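Local atomic coordinates of VP2 (Primate bocaparvovirus 1, PDB entry 7L0Y), a protein that self-assembles, as 60 copies of the capsid polypeptide, into the T=1 icosahedral shell of human bocavirus 1, about 26 nm across. Residues N486-P489 with D494-G497; S11-S16 with L210-S215; I54-Q59 with E173-D178; G375-W378 with N382-W385. All coordinates share one frame; numbering follows the deposited sequence.

Interaction 1 of 4, residues N486-P489 with D494-G497; sequences NYTP and DPTG
Tyr-487 and Thr-488 meet Pro-495, the second residue of a type I beta turn running from Asp-494 to Gly-497, within the long loop between strands 446-462 and 516-517 of this parvovirus capsid protein. The tyrosine begins with CG lodged between its own backbone N and carbonyl carbon (chi1 51°), which swings the ring out of the chain and over to the turn. CB, CG and CD1 stay clear of the proline; contact begins at CE1, which lies 3.6 Å from Pro-495 CG and 4.0 Å from Pro-495 CD. Next comes CZ, 3.7 Å from Pro-495 CG, and finally the hydroxyl OH, 3.1 Å from the same Pro-495 CG. The two side chains approach from opposite directions, with Pro-495 CG placed obliquely to the aromatic ring. Proline suits the place twice over: its restricted phi (-52° here) fits the second position of the turn, and its ring offers a compact apolar surface to the tyrosine. Thr-488 slides past the neighbouring CD corner, going the opposite way, with its OG1 3.6 Å from Pro-495 CD. Glu-55 and Thr-51 of a neighbouring subunit pack on Tyr-487 and Pro-495. Within the turn, Gly-497 N bonds to Asp-494 O, and Thr-496 OG1 bonds to Asp-494 OD2 at 2.6 Å, approaching from above the carboxylate plane.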
loop_
_atom_site.group_PDB
_atom_site.type_symbol
_atom_site.label_atom_id
_atom_site.label_comp_id
_atom_site.label_asym_id
_atom_site.label_seq_id
_atom_site.Cartn_x
_atom_site.Cartn_y
_atom_site.Cartn_z
ATOM N N ASN A 486 54.664 2.079 -110.338
ATOM C CA ASN A 486 54.914 0.887 -109.527
ATOM C C ASN A 486 55.792 1.186 -108.319
ATOM O O ASN A 486 56.649 0.389 -107.944
ATOM C CB ASN A 486 55.525 -0.230 -110.369
ATOM C CG ASN A 486 54.532 -0.845 -111.319
ATOM O OD1 ASN A 486 53.691 -1.648 -110.919
ATOM N ND2 ASN A 486 54.619 -0.472 -112.589
ATOM N N TYR A 487 55.622 2.368 -107.733
ATOM C CA TYR A 487 56.261 2.665 -106.459
ATOM C C TYR A 487 55.339 2.562 -105.248
ATOM O O TYR A 487 55.779 2.857 -104.134
ATOM C CB TYR A 487 56.954 4.031 -106.488
ATOM C CG TYR A 487 56.170 5.229 -106.949
ATOM C CD1 TYR A 487 55.225 5.825 -106.136
ATOM C CD2 TYR A 487 56.476 5.845 -108.152
ATOM C CE1 TYR A 487 54.544 6.954 -106.541
ATOM C CE2 TYR A 487 55.806 6.979 -108.563
ATOM C CZ TYR A 487 54.842 7.529 -107.754
ATOM O OH TYR A 487 54.178 8.659 -108.165
ATOM N N THR A 488 54.087 2.161 -105.415
ATOM C CA THR A 488 53.187 2.139 -104.271
ATOM C C THR A 488 53.012 0.725 -103.739
ATOM O O THR A 488 52.700 -0.187 -104.513
ATOM C CB THR A 488 51.828 2.721 -104.650
ATOM O OG1 THR A 488 52.006 4.049 -105.150
ATOM C CG2 THR A 488 50.940 2.785 -103.439
ATOM N N PRO A 489 53.191 0.506 -102.438
ATOM C CA PRO A 489 53.015 -0.835 -101.870
ATOM C C PRO A 489 51.555 -1.262 -101.833
ATOM O O PRO A 489 50.645 -0.524 -102.203
ATOM C CB PRO A 489 53.593 -0.695 -100.461
ATOM C CG PRO A 489 53.434 0.736 -100.142
ATOM C CD PRO A 489 53.637 1.474 -101.426
ATOM N N ASP A 494 47.466 4.822 -104.640
ATOM C CA ASP A 494 48.113 5.311 -105.845
ATOM C C ASP A 494 48.199 6.833 -105.815
ATOM O O ASP A 494 47.434 7.501 -105.115
ATOM C CB ASP A 494 47.280 4.860 -107.041
ATOM C CG ASP A 494 47.973 5.013 -108.359
ATOM O OD1 ASP A 494 49.196 5.184 -108.402
ATOM O OD2 ASP A 494 47.272 4.985 -109.388
ATOM N N PRO A 495 49.142 7.416 -106.562
ATOM C CA PRO A 495 49.056 8.856 -106.839
ATOM C C PRO A 495 47.725 9.329 -107.397
ATOM O O PRO A 495 47.354 10.489 -107.185
ATOM C CB PRO A 495 50.198 9.069 -107.836
ATOM C CG PRO A 495 51.185 8.014 -107.498
ATOM C CD PRO A 495 50.542 6.972 -106.636
ATOM N N THR A 496 46.996 8.479 -108.109
ATOM C CA THR A 496 45.669 8.846 -108.577
ATOM C C THR A 496 44.600 8.590 -107.532
ATOM O O THR A 496 43.417 8.811 -107.803
ATOM C CB THR A 496 45.322 8.089 -109.857
ATOM O OG1 THR A 496 45.360 6.680 -109.606
ATOM C CG2 THR A 496 46.308 8.432 -110.964
ATOM N N GLY A 497 44.987 8.127 -106.351
ATOM C CA GLY A 497 44.043 7.739 -105.334
ATOM C C GLY A 497 43.549 6.323 -105.452
ATOM O O GLY A 497 42.641 5.938 -104.710
#

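Interaction 2 of 4, residues S11-S16 with L210-S215; sequences SGVGIS and LRTGES
Thr-212 and Gly-213, the two central residues of a type I beta turn from Arg-211 to Glu-214, face the N-terminal loop 11-16. The second segment enters this turn from Leu-210, at the end of strand 208-210. Arg-211 then opens the turn: its carbonyl O accepts the closing bond from Glu-214 N at 3.0 Å, and its own N makes a weak bond to Glu-214 OE1. At Thr-212 the side chain divides its work. CG2 meets Val-13 CG2 at 3.8 Å, the two branched side chains crossing at about a right angle, while OG1, anti to the backbone N (chi1 -172°), is hydrogen-bonded to Leu-110 O. A beta-branched residue with one methyl and one hydroxyl is apt here, since one side is apolar and the other polar. Gly-213 comes next and lets the two backbones draw together, its CA lying 4.6 Å from Gly-12 CA and 3.9 Å from Gly-12 O. Gly-12 suits equally, because its backbone angles are ones that glycine alone takes readily, and it starts the type II turn to Ile-15, in which Gly-14 takes the third position (phi 96°). Ser-11 OG lies 3.4 Å from Gly-213 O. Glu-214 turns away from the loop, and its OE1 accepts a hydrogen bond from Ser-16 OG of a neighbouring subunit. The turn links strand 208-210, paired with strand 132-137, to the long strand 215-232, which lies antiparallel to strand 95-118, and the sheet runs on at Ser-215 into a strand of that neighbour.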
loop_
_atom_site.group_PDB
_atom_site.type_symbol
_atom_site.label_atom_id
_atom_site.label_comp_id
_atom_site.label_asym_id
_atom_site.label_seq_id
_atom_site.Cartn_x
_atom_site.Cartn_y
_atom_site.Cartn_z
ATOM N N SER A 11 15.382 16.341 -81.569
ATOM C CA SER A 11 15.532 15.688 -82.860
ATOM C C SER A 11 14.937 16.515 -83.987
ATOM O O SER A 11 14.047 17.339 -83.766
ATOM C CB SER A 11 14.869 14.315 -82.830
ATOM O OG SER A 11 14.966 13.678 -84.086
ATOM N N GLY A 12 15.422 16.301 -85.191
ATOM C CA GLY A 12 14.831 16.908 -86.359
ATOM C C GLY A 12 15.895 17.189 -87.395
ATOM O O GLY A 12 17.015 16.703 -87.312
ATOM N N VAL A 13 15.501 17.985 -88.384
ATOM C CA VAL A 13 16.451 18.475 -89.365
ATOM C C VAL A 13 17.441 19.392 -88.665
ATOM O O VAL A 13 17.057 20.261 -87.872
ATOM C CB VAL A 13 15.706 19.200 -90.497
ATOM C CG1 VAL A 13 16.675 19.710 -91.533
ATOM C CG2 VAL A 13 14.677 18.285 -91.119
ATOM N N GLY A 14 18.722 19.195 -88.935
ATOM C CA GLY A 14 19.736 19.992 -88.291
ATOM C C GLY A 14 20.357 19.363 -87.072
ATOM O O GLY A 14 21.276 19.950 -86.493
ATOM N N ILE A 15 19.886 18.195 -86.657
ATOM C CA ILE A 15 20.526 17.407 -85.617
ATOM C C ILE A 15 20.964 16.104 -86.258
ATOM O O ILE A 15 20.177 15.466 -86.962
ATOM C CB ILE A 15 19.578 17.148 -84.433
ATOM C CG1 ILE A 15 18.934 18.454 -83.965
ATOM C CG2 ILE A 15 20.328 16.507 -83.291
ATOM C CD1 ILE A 15 19.917 19.512 -83.524
ATOM N N SER A 16 22.213 15.717 -86.042
ATOM C CA SER A 16 22.712 14.464 -86.586
ATOM C C SER A 16 22.317 13.322 -85.661
ATOM O O SER A 16 22.249 13.494 -84.442
ATOM C CB SER A 16 24.228 14.502 -86.787
ATOM O OG SER A 16 24.916 14.579 -85.558
ATOM N N LEU A 210 11.919 5.872 -92.210
ATOM C CA LEU A 210 12.786 6.860 -91.599
ATOM C C LEU A 210 12.795 8.115 -92.446
ATOM O O LEU A 210 13.015 8.048 -93.657
ATOM C CB LEU A 210 14.210 6.326 -91.452
ATOM C CG LEU A 210 14.608 5.535 -90.211
ATOM C CD1 LEU A 210 13.826 4.259 -90.089
ATOM C CD2 LEU A 210 16.077 5.225 -90.304
ATOM N N ARG A 211 12.557 9.251 -91.813
ATOM C CA ARG A 211 12.884 10.529 -92.413
ATOM C C ARG A 211 14.284 10.942 -91.971
ATOM O O ARG A 211 14.983 10.214 -91.267
ATOM C CB ARG A 211 11.834 11.577 -92.069
ATOM C CG ARG A 211 10.517 11.341 -92.752
ATOM C CD ARG A 211 9.572 12.473 -92.506
ATOM N NE ARG A 211 8.306 12.272 -93.189
ATOM C CZ ARG A 211 7.283 13.113 -93.120
ATOM N NH1 ARG A 211 7.390 14.221 -92.403
ATOM N NH2 ARG A 211 6.169 12.862 -93.782
ATOM N N THR A 212 14.698 12.132 -92.393
ATOM C CA THR A 212 16.109 12.484 -92.304
ATOM C C THR A 212 16.563 12.654 -90.862
ATOM O O THR A 212 17.757 12.535 -90.566
ATOM C CB THR A 212 16.383 13.748 -93.113
ATOM O OG1 THR A 212 17.793 13.972 -93.168
ATOM C CG2 THR A 212 15.703 14.947 -92.490
ATOM N N GLY A 213 15.634 12.902 -89.944
ATOM C CA GLY A 213 16.025 13.101 -88.563
ATOM C C GLY A 213 15.961 11.833 -87.740
ATOM O O GLY A 213 16.349 11.821 -86.575
ATOM N N GLU A 214 15.381 10.783 -88.299
ATOM C CA GLU A 214 15.312 9.478 -87.662
ATOM C C GLU A 214 16.548 8.629 -87.953
ATOM O O GLU A 214 17.256 8.828 -88.939
ATOM C CB GLU A 214 14.037 8.762 -88.091
ATOM C CG GLU A 214 12.800 9.439 -87.544
ATOM C CD GLU A 214 11.522 8.755 -87.948
ATOM O OE1 GLU A 214 11.559 7.934 -88.879
ATOM O OE2 GLU A 214 10.483 9.007 -87.305
ATOM N N SER A 215 16.803 7.673 -87.063
ATOM C CA SER A 215 17.790 6.629 -87.301
ATOM C C SER A 215 17.222 5.290 -86.854
ATOM O O SER A 215 16.202 5.225 -86.172
ATOM C CB SER A 215 19.109 6.921 -86.581
ATOM O OG SER A 215 18.951 6.943 -85.182
#

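Interaction 3 of 4, residues I54-Q59 with E173-D178; sequences IETTNQ and ENELAD
Thr-56 and Glu-175 touch at one edge of a small surface contact, and Asn-174 faces the backbone of Ile-54 and Glu-55 at the other. The contact joins the loop between strands 50-53 and 65-69 to a short helix-like turn, 174-176, in the loop that leads to helix 189-195. Its more buried and better ordered part centres on Asn-174. Here CG stands anti to the backbone N (chi1 -166°), and this carries the amide out to the other loop, where ND2 lies 4.2 Å from Ile-54 N and equally 4.2 Å from Glu-55 N. ND2 and both backbone N atoms carry hydrogens, so these separations are not hydrogen bonds and the amide only lies near the backbone. A short polar side chain suits a place walled by backbone amides.

The outer side is looser. Thr-56 directs its methyl CG2 to Glu-175 OE1 at 4.0 Å, the glutamate reaching there by a bend at chi2 (68°). Residues 175-178 are poorly ordered, so this edge is less well fixed than the Asn-174 side. Beyond Thr-56 the chain reverses through an exposed type I' turn ending at Gln-59, in which Asn-58, an amino acid at ease with positive phi, takes the third position. The chemistry implies a weak association: with no hydrogen bond or salt bridge between them, the two loops meet by loose van der Waals contact alone.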
loop_
_atom_site.group_PDB
_atom_site.type_symbol
_atom_site.label_atom_id
_atom_site.label_comp_id
_atom_site.label_asym_id
_atom_site.label_seq_id
_atom_site.Cartn_x
_atom_site.Cartn_y
_atom_site.Cartn_z
ATOM N N ILE A 54 15.394 -15.944 -119.481
ATOM C CA ILE A 54 16.394 -15.903 -120.546
ATOM C C ILE A 54 15.928 -16.699 -121.757
ATOM O O ILE A 54 16.190 -16.321 -122.906
ATOM C CB ILE A 54 17.744 -16.424 -120.025
ATOM C CG1 ILE A 54 18.325 -15.478 -118.975
ATOM C CG2 ILE A 54 18.713 -16.623 -121.173
ATOM C CD1 ILE A 54 19.556 -16.029 -118.298
ATOM N N GLU A 55 15.220 -17.804 -121.522
ATOM C CA GLU A 55 14.863 -18.808 -122.522
ATOM C C GLU A 55 16.084 -19.497 -123.121
ATOM O O GLU A 55 16.011 -19.983 -124.256
ATOM C CB GLU A 55 13.989 -18.236 -123.650
ATOM C CG GLU A 55 12.577 -17.818 -123.227
ATOM C CD GLU A 55 12.472 -16.369 -122.776
ATOM O OE1 GLU A 55 13.492 -15.656 -122.791
ATOM O OE2 GLU A 55 11.359 -15.938 -122.412
ATOM N N THR A 56 17.202 -19.548 -122.386
ATOM C CA THR A 56 18.448 -20.283 -122.706
ATOM C C THR A 56 18.811 -20.057 -124.177
ATOM O O THR A 56 18.950 -18.896 -124.585
ATOM C CB THR A 56 18.337 -21.750 -122.260
ATOM O OG1 THR A 56 19.589 -22.415 -122.478
ATOM C CG2 THR A 56 17.208 -22.526 -122.956
ATOM N N THR A 57 18.985 -21.112 -124.980
ATOM C CA THR A 57 19.503 -21.038 -126.351
ATOM C C THR A 57 20.924 -20.483 -126.386
ATOM O O THR A 57 21.362 -19.943 -127.405
ATOM C CB THR A 57 18.591 -20.217 -127.273
ATOM O OG1 THR A 57 18.543 -18.858 -126.824
ATOM C CG2 THR A 57 17.181 -20.788 -127.280
ATOM N N ASN A 58 21.646 -20.603 -125.269
ATOM C CA ASN A 58 23.048 -20.216 -125.120
ATOM C C ASN A 58 23.275 -18.716 -125.258
ATOM O O ASN A 58 24.417 -18.260 -125.116
ATOM C CB ASN A 58 23.962 -20.964 -126.099
ATOM C CG ASN A 58 24.150 -22.422 -125.720
ATOM O OD1 ASN A 58 23.976 -22.799 -124.561
ATOM N ND2 ASN A 58 24.517 -23.246 -126.695
ATOM N N GLN A 59 22.228 -17.938 -125.550
ATOM C CA GLN A 59 22.385 -16.495 -125.699
ATOM C C GLN A 59 23.011 -15.879 -124.453
ATOM O O GLN A 59 24.067 -15.240 -124.531
ATOM C CB GLN A 59 21.032 -15.853 -126.004
ATOM C CG GLN A 59 21.094 -14.378 -126.351
ATOM C CD GLN A 59 19.754 -13.836 -126.815
ATOM O OE1 GLN A 59 18.786 -14.585 -126.961
ATOM N NE2 GLN A 59 19.690 -12.529 -127.051
ATOM N N GLU A 173 13.418 -22.980 -110.965
ATOM C CA GLU A 173 14.476 -23.440 -111.852
ATOM C C GLU A 173 13.917 -23.448 -113.266
ATOM O O GLU A 173 12.982 -24.193 -113.569
ATOM C CB GLU A 173 14.956 -24.819 -111.419
ATOM C CG GLU A 173 16.209 -25.301 -112.116
ATOM C CD GLU A 173 16.709 -26.614 -111.546
ATOM O OE1 GLU A 173 16.026 -27.172 -110.663
ATOM O OE2 GLU A 173 17.785 -27.087 -111.970
ATOM N N ASN A 174 14.493 -22.622 -114.137
ATOM C CA ASN A 174 13.789 -22.234 -115.354
ATOM C C ASN A 174 13.799 -23.350 -116.383
ATOM O O ASN A 174 12.838 -23.512 -117.140
ATOM C CB ASN A 174 14.409 -20.965 -115.936
ATOM C CG ASN A 174 13.534 -20.321 -116.990
ATOM O OD1 ASN A 174 12.309 -20.386 -116.922
ATOM N ND2 ASN A 174 14.163 -19.698 -117.976
ATOM N N GLU A 175 14.879 -24.126 -116.436
ATOM C CA GLU A 175 14.942 -25.222 -117.394
ATOM C C GLU A 175 13.876 -26.266 -117.096
ATOM O O GLU A 175 13.412 -26.970 -118.000
ATOM C CB GLU A 175 16.334 -25.848 -117.373
ATOM C CG GLU A 175 16.575 -26.906 -118.428
ATOM C CD GLU A 175 16.616 -26.349 -119.836
ATOM O OE1 GLU A 175 16.751 -25.118 -119.990
ATOM O OE2 GLU A 175 16.511 -27.144 -120.792
ATOM N N LEU A 176 13.465 -26.374 -115.833
ATOM C CA LEU A 176 12.420 -27.327 -115.479
ATOM C C LEU A 176 11.067 -26.894 -116.022
ATOM O O LEU A 176 10.150 -27.714 -116.139
ATOM C CB LEU A 176 12.356 -27.516 -113.967
ATOM C CG LEU A 176 13.259 -28.621 -113.434
ATOM C CD1 LEU A 176 12.987 -29.870 -114.231
ATOM C CD2 LEU A 176 14.703 -28.255 -113.560
ATOM N N ALA A 177 10.915 -25.619 -116.346
ATOM C CA ALA A 177 9.763 -25.177 -117.127
ATOM C C ALA A 177 10.223 -24.682 -118.496
ATOM O O ALA A 177 10.729 -23.576 -118.662
ATOM C CB ALA A 177 8.996 -24.100 -116.372
ATOM N N ASP A 178 9.995 -25.522 -119.496
ATOM C CA ASP A 178 10.398 -25.202 -120.855
ATOM C C ASP A 178 9.186 -24.650 -121.593
ATOM O O ASP A 178 9.236 -24.402 -122.803
ATOM C CB ASP A 178 10.976 -26.435 -121.549
ATOM C CG ASP A 178 11.729 -26.092 -122.815
ATOM O OD1 ASP A 178 11.917 -24.890 -123.091
ATOM O OD2 ASP A 178 12.136 -27.023 -123.535
#

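Interaction 4 of 4, residues G375-W378 with N382-W385; sequences GDIW and NQVW
Gln-383 extends its side chain straight at the end of the opposite segment, where NE2 donates a hydrogen bond to Trp-378 O at 2.7 Å. A three-residue connection separates the segments, and the bond spans it from side chain to backbone, made where Trp-378 CA and Gln-383 CA are still 9.8 Å apart. A glutamine is long enough to cover that distance: its chain runs extended beyond CG (chi2 176°), which projects the amide toward the carbonyl. The N-H...O angle of 146° shows a moderately bent bond, and the donor lies 16° out of the carbonyl plane.

Ile-377 comes from the opposite direction to Gln-383. Its CG1 lies 3.6 Å from Gln-383 NE2 and its CD1 3.7 Å from the same nitrogen, so the end of the aliphatic arm meets the amide nitrogen and helps to enclose it. Isoleucine suits a strand residue that faces inward, and it also touches Leu-363 and Leu-325. Trp-378, by contrast, sends its side chain off the backbone away from 382-385 and gives the contact its carbonyl; the ring packs edge-to-face with Trp-378 of two neighbouring subunits, consistent with a threefold axis passing close by. The other end of the amide, Gln-383 OE1, takes a weak hydrogen bond from Phe-380 N in the connecting residues. One buried amide therefore serves as donor to the carbonyl before the connection and as weak acceptor from an N-H within it, which probably helps to hold the connection in shape.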
loop_
_atom_site.group_PDB
_atom_site.type_symbol
_atom_site.label_atom_id
_atom_site.label_comp_id
_atom_site.label_asym_id
_atom_site.label_seq_id
_atom_site.Cartn_x
_atom_site.Cartn_y
_atom_site.Cartn_z
ATOM N N GLY A 375 41.044 -40.700 -107.564
ATOM C CA GLY A 375 40.444 -39.454 -108.016
ATOM C C GLY A 375 39.364 -38.942 -107.083
ATOM O O GLY A 375 39.453 -37.829 -106.562
ATOM N N ASP A 376 38.338 -39.750 -106.850
ATOM C CA ASP A 376 37.218 -39.361 -106.007
ATOM C C ASP A 376 37.331 -40.065 -104.673
ATOM O O ASP A 376 37.129 -41.277 -104.584
ATOM C CB ASP A 376 35.878 -39.700 -106.653
ATOM C CG ASP A 376 35.557 -38.809 -107.816
ATOM O OD1 ASP A 376 36.199 -37.749 -107.947
ATOM O OD2 ASP A 376 34.659 -39.169 -108.602
ATOM N N ILE A 377 37.651 -39.308 -103.643
ATOM C CA ILE A 377 37.601 -39.799 -102.281
ATOM C C ILE A 377 36.364 -39.207 -101.635
ATOM O O ILE A 377 36.208 -37.986 -101.545
ATOM C CB ILE A 377 38.879 -39.477 -101.497
ATOM C CG1 ILE A 377 38.690 -39.861 -100.037
ATOM C CG2 ILE A 377 39.276 -38.049 -101.654
ATOM C CD1 ILE A 377 39.953 -39.933 -99.285
ATOM N N TRP A 378 35.470 -40.079 -101.215
ATOM C CA TRP A 378 34.224 -39.662 -100.626
ATOM C C TRP A 378 34.386 -39.544 -99.121
ATOM O O TRP A 378 35.445 -39.811 -98.558
ATOM C CB TRP A 378 33.134 -40.649 -101.009
ATOM C CG TRP A 378 32.884 -40.642 -102.454
ATOM C CD1 TRP A 378 33.519 -41.385 -103.391
ATOM C CD2 TRP A 378 31.916 -39.858 -103.147
ATOM N NE1 TRP A 378 33.021 -41.106 -104.632
ATOM C CE2 TRP A 378 32.028 -40.173 -104.509
ATOM C CE3 TRP A 378 30.963 -38.922 -102.747
ATOM C CZ2 TRP A 378 31.225 -39.588 -105.472
ATOM C CZ3 TRP A 378 30.174 -38.344 -103.701
ATOM C CH2 TRP A 378 30.305 -38.677 -105.049
ATOM N N ASN A 382 37.075 -41.880 -90.147
ATOM C CA ASN A 382 38.432 -41.554 -89.710
ATOM C C ASN A 382 39.125 -40.572 -90.643
ATOM O O ASN A 382 40.348 -40.574 -90.756
ATOM C CB ASN A 382 39.277 -42.818 -89.571
ATOM C CG ASN A 382 38.766 -43.740 -88.509
ATOM O OD1 ASN A 382 38.203 -43.306 -87.514
ATOM N ND2 ASN A 382 38.898 -45.032 -88.748
ATOM N N GLN A 383 38.362 -39.726 -91.321
ATOM C CA GLN A 383 38.918 -38.640 -92.112
ATOM C C GLN A 383 39.045 -37.414 -91.228
ATOM O O GLN A 383 38.123 -37.087 -90.482
ATOM C CB GLN A 383 38.043 -38.317 -93.319
ATOM C CG GLN A 383 38.036 -39.347 -94.402
ATOM C CD GLN A 383 37.067 -38.992 -95.495
ATOM O OE1 GLN A 383 36.081 -38.315 -95.250
ATOM N NE2 GLN A 383 37.347 -39.430 -96.708
ATOM N N VAL A 384 40.193 -36.759 -91.291
ATOM C CA VAL A 384 40.416 -35.507 -90.589
ATOM C C VAL A 384 41.023 -34.537 -91.583
ATOM O O VAL A 384 41.882 -34.918 -92.382
ATOM C CB VAL A 384 41.322 -35.679 -89.353
ATOM C CG1 VAL A 384 40.653 -36.567 -88.323
ATOM C CG2 VAL A 384 42.659 -36.255 -89.739
ATOM N N TRP A 385 40.545 -33.302 -91.573
ATOM C CA TRP A 385 41.100 -32.303 -92.464
ATOM C C TRP A 385 40.881 -30.935 -91.854
ATOM O O TRP A 385 39.965 -30.733 -91.057
ATOM C CB TRP A 385 40.480 -32.391 -93.863
ATOM C CG TRP A 385 39.014 -32.090 -93.937
ATOM C CD1 TRP A 385 38.452 -30.911 -94.282
ATOM C CD2 TRP A 385 37.931 -32.978 -93.641
ATOM N NE1 TRP A 385 37.093 -30.999 -94.237
ATOM C CE2 TRP A 385 36.743 -32.262 -93.846
ATOM C CE3 TRP A 385 37.851 -34.308 -93.228
ATOM C CZ2 TRP A 385 35.490 -32.824 -93.651
ATOM C CZ3 TRP A 385 36.612 -34.863 -93.033
ATOM C CH2 TRP A 385 35.446 -34.123 -93.243
#

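The four contacts are spread widely over the subunit, and none touches another. The closest pair, interactions 3 and 4, still have nearest atoms about 18 Å apart; interactions 2 and 4 lie on opposite sides of the chain's centre, with centres 57 Å apart. What relates them is the shell. Interactions 1 and 3 stand 46 Å apart between centres within one chain, yet Tyr-487 of interaction 1 packs on Glu-55 of a neighbouring copy's interaction 3, so assembly brings them together. Interactions 1 and 2 both touch that same neighbour. Interaction 4 faces subunits other than those of interactions 1 and 2, with Trp-378 among the residues that meet them.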